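Local coordinates for ABC transporter, substrate binding protein (PDB 3EAF) that probably captures a substrate for an ABC transporter, as a two-lobed periplasmic binding protein that also binds a magnesium ion, at residues 187-192 with 216-221. Sequence-based numbering, arbitrary orientation.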
ATOM      1  N   ASP A 187      21.331  10.760   9.067  1.00 13.25           N
ATOM      2  CA  ASP A 187      20.462   9.867   9.844  1.00 13.15           C
ATOM      3  C   ASP A 187      20.610   8.426   9.378  1.00 13.17           C
ATOM      4  O   ASP A 187      20.713   7.512  10.201  1.00 13.46           O
ATOM      5  CB  ASP A 187      18.986  10.255   9.709  1.00 12.80           C
ATOM      6  CG  ASP A 187      18.651  11.581  10.361  1.00 13.15           C
ATOM      7  OD1 ASP A 187      19.295  11.979  11.361  1.00 14.73           O
ATOM      8  OD2 ASP A 187      17.717  12.225   9.864  1.00 13.41           O
ATOM      9  N   ALA A 188      20.600   8.242   8.056  1.00 12.78           N
ATOM     10  CA  ALA A 188      20.746   6.931   7.423  1.00 13.23           C
ATOM     11  C   ALA A 188      22.098   6.284   7.716  1.00 13.40           C
ATOM     12  O   ALA A 188      22.167   5.085   7.996  1.00 13.46           O
ATOM     13  CB  ALA A 188      20.529   7.044   5.915  1.00 13.12           C
ATOM     14  N   GLU A 189      23.167   7.074   7.635  1.00 13.50           N
ATOM     15  CA  GLU A 189      24.509   6.580   7.937  1.00 14.41           C
ATOM     16  C   GLU A 189      24.689   6.254   9.425  1.00 14.01           C
ATOM     17  O   GLU A 189      25.312   5.245   9.766  1.00 13.99           O
ATOM     18  CB  GLU A 189      25.584   7.550   7.445  1.00 14.16           C
ATOM     19  CG  GLU A 189      25.714   7.585   5.921  1.00 15.39           C
ATOM     20  CD  GLU A 189      26.856   8.466   5.431  1.00 16.55           C
ATOM     21  OE1 GLU A 189      27.718   8.855   6.254  1.00 19.37           O
ATOM     22  OE2 GLU A 189      26.886   8.774   4.214  1.00 18.36           O
ATOM     23  N   ARG A 190      24.121   7.091  10.293  1.00 13.89           N
ATOM     24  CA  ARG A 190      24.145   6.854  11.736  1.00 14.12           C
ATOM     25  C   ARG A 190      23.470   5.527  12.074  1.00 13.61           C
ATOM     26  O   ARG A 190      24.005   4.735  12.856  1.00 13.83           O
ATOM     27  CB  ARG A 190      23.478   8.008  12.502  1.00 14.11           C
ATOM     28  CG  ARG A 190      23.504   7.853  14.033  1.00 14.63           C
ATOM     29  CD  ARG A 190      22.814   9.008  14.766  1.00 15.18           C
ATOM     30  NE  ARG A 190      21.359   8.995  14.582  1.00 17.37           N
ATOM     31  CZ  ARG A 190      20.682   9.882  13.855  1.00 18.31           C
ATOM     32  NH1 ARG A 190      21.315  10.887  13.247  1.00 18.90           N
ATOM     33  NH2 ARG A 190      19.361   9.774  13.745  1.00 18.44           N
ATOM     34  N   ILE A 191      22.303   5.291  11.476  1.00 13.04           N
ATOM     35  CA  ILE A 191      21.547   4.051  11.691  1.00 12.78           C
ATOM     36  C   ILE A 191      22.298   2.852  11.122  1.00 12.36           C
ATOM     37  O   ILE A 191      22.369   1.814  11.765  1.00 12.23           O
ATOM     38  CB  ILE A 191      20.095   4.131  11.108  1.00 12.49           C
ATOM     39  CG1 ILE A 191      19.231   5.106  11.915  1.00 13.29           C
ATOM     40  CG2 ILE A 191      19.423   2.746  11.032  1.00 12.49           C
ATOM     41  CD1 ILE A 191      19.304   4.945  13.438  1.00 13.06           C
ATOM     42  N   ALA A 192      22.856   3.003   9.923  1.00 12.24           N
ATOM     43  CA  ALA A 192      23.636   1.929   9.307  1.00 12.54           C
ATOM     44  C   ALA A 192      24.830   1.539  10.186  1.00 12.78           C
ATOM     45  O   ALA A 192      25.122   0.354  10.352  1.00 12.30           O
ATOM     46  CB  ALA A 192      24.096   2.320   7.916  1.00 12.02           C
ATOM     47  N   GLY A 216      19.751   1.947   2.379  1.00 11.61           N
ATOM     48  CA  GLY A 216      20.413   0.973   1.513  1.00 12.22           C
ATOM     49  C   GLY A 216      21.738   1.487   0.987  1.00 12.69           C
ATOM     50  O   GLY A 216      22.734   0.758   0.972  1.00 12.59           O
ATOM     51  N   ARG A 217      21.750   2.749   0.555  1.00 13.36           N
ATOM     52  CA  ARG A 217      22.971   3.390   0.058  1.00 13.86           C
ATOM     53  C   ARG A 217      24.018   3.514   1.169  1.00 14.04           C
ATOM     54  O   ARG A 217      25.197   3.235   0.948  1.00 13.63           O
ATOM     55  CB  ARG A 217      22.658   4.765  -0.553  1.00 13.90           C
ATOM     56  CG  ARG A 217      23.865   5.466  -1.169  1.00 14.50           C
ATOM     57  CD  ARG A 217      23.497   6.808  -1.824  1.00 14.24           C
ATOM     58  NE  ARG A 217      22.887   6.666  -3.146  1.00 15.41           N
ATOM     59  CZ  ARG A 217      23.563   6.495  -4.282  1.00 16.48           C
ATOM     60  NH1 ARG A 217      24.887   6.425  -4.280  1.00 16.77           N
ATOM     61  NH2 ARG A 217      22.909   6.389  -5.434  1.00 17.08           N
ATOM     62  N   ALA A 218      23.574   3.923   2.353  1.00 14.59           N
ATOM     63  CA  ALA A 218      24.452   4.058   3.526  1.00 15.15           C
ATOM     64  C   ALA A 218      25.040   2.721   3.989  1.00 15.58           C
ATOM     65  O   ALA A 218      26.231   2.630   4.294  1.00 15.70           O
ATOM     66  CB  ALA A 218      23.713   4.728   4.660  1.00 15.16           C
HETATM   67  N   MSE A 219      24.201   1.690   4.037  1.00 15.99           N
HETATM   68  CA  MSE A 219      24.645   0.366   4.451  1.00 17.37           C
HETATM   69  C   MSE A 219      25.854  -0.059   3.624  1.00 17.00           C
HETATM   70  O   MSE A 219      26.866  -0.499   4.173  1.00 17.07           O
HETATM   71  CB  MSE A 219      23.504  -0.653   4.332  1.00 17.22           C
HETATM   72  CG  MSE A 219      22.462  -0.552   5.446  1.00 17.56           C
HETATM   73 SE   MSE A 219      20.823  -1.530   5.036  1.00 20.82          SE
HETATM   74  CE  MSE A 219      21.595  -3.308   4.718  1.00 16.45           C
ATOM     75  N   ALA A 220      25.760   0.119   2.308  1.00 16.86           N
ATOM     76  CA  ALA A 220      26.845  -0.241   1.401  1.00 17.09           C
ATOM     77  C   ALA A 220      28.077   0.643   1.609  1.00 17.30           C
ATOM     78  O   ALA A 220      29.204   0.161   1.553  1.00 17.45           O
ATOM     79  CB  ALA A 220      26.373  -0.178  -0.044  1.00 16.87           C
ATOM     80  N   LYS A 221      27.849   1.932   1.855  1.00 17.33           N
ATOM     81  CA  LYS A 221      28.928   2.889   2.061  1.00 17.55           C
ATOM     82  C   LYS A 221      29.753   2.589   3.328  1.00 17.52           C
ATOM     83  O   LYS A 221      30.982   2.734   3.316  1.00 17.54           O
ATOM     84  CB  LYS A 221      28.371   4.314   2.113  1.00 17.65           C
ATOM     85  CG  LYS A 221      29.427   5.414   2.190  1.00 18.56           C
ATOM     86  CD  LYS A 221      28.785   6.737   2.560  1.00 20.37           C
ATOM     87  CE  LYS A 221      29.814   7.836   2.795  1.00 22.73           C
ATOM     88  NZ  LYS A 221      30.447   7.716   4.138  1.00 24.50           N
TER
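A218 sets its methyl into the face of the helix formed by A188, E189 and A192: its CB lies 3.7 Å from the backbone O of A188, 3.7 Å from CG of E189 and 4.1 Å from CB of both A188 and A192. One turn along, the methyl of A192 rests on the backbone of M219, with CB 3.9 Å from N. At M219, a selenomethionine, CG is anti to the carbonyl carbon (chi1 -76°); CG still touches the A192 methyl, while the end of the side chain leads away from 187-192, and M219 also touches M195 of helix 185-196 and the loop residues L224 and A226.

Beyond the alanines, E189 and K221 reach across obliquely. The extended glutamate lays OE2 against the lysine methylenes, 3.2 Å from CD, whereas NZ, turned by the bend at chi4 (-79°), stands 3.6 Å from OE1 in a long salt bridge. R193 forms a second, weak ion pair with OE1. An alanine in place of E189 would probably leave the K221 ammonium without this partner and uncover one flank of the A218 methyl.

Helix 185-196 leads into strand 202-205 and helix 209-222 follows it, in the parallel part of the mixed sheet of one lobe; the axes of the two segments approach to 8.3 Å and cross at -53°. Small residues permit this approach, so the contact rests on methyl packing, with a loose charge pair at its solvent-facing border.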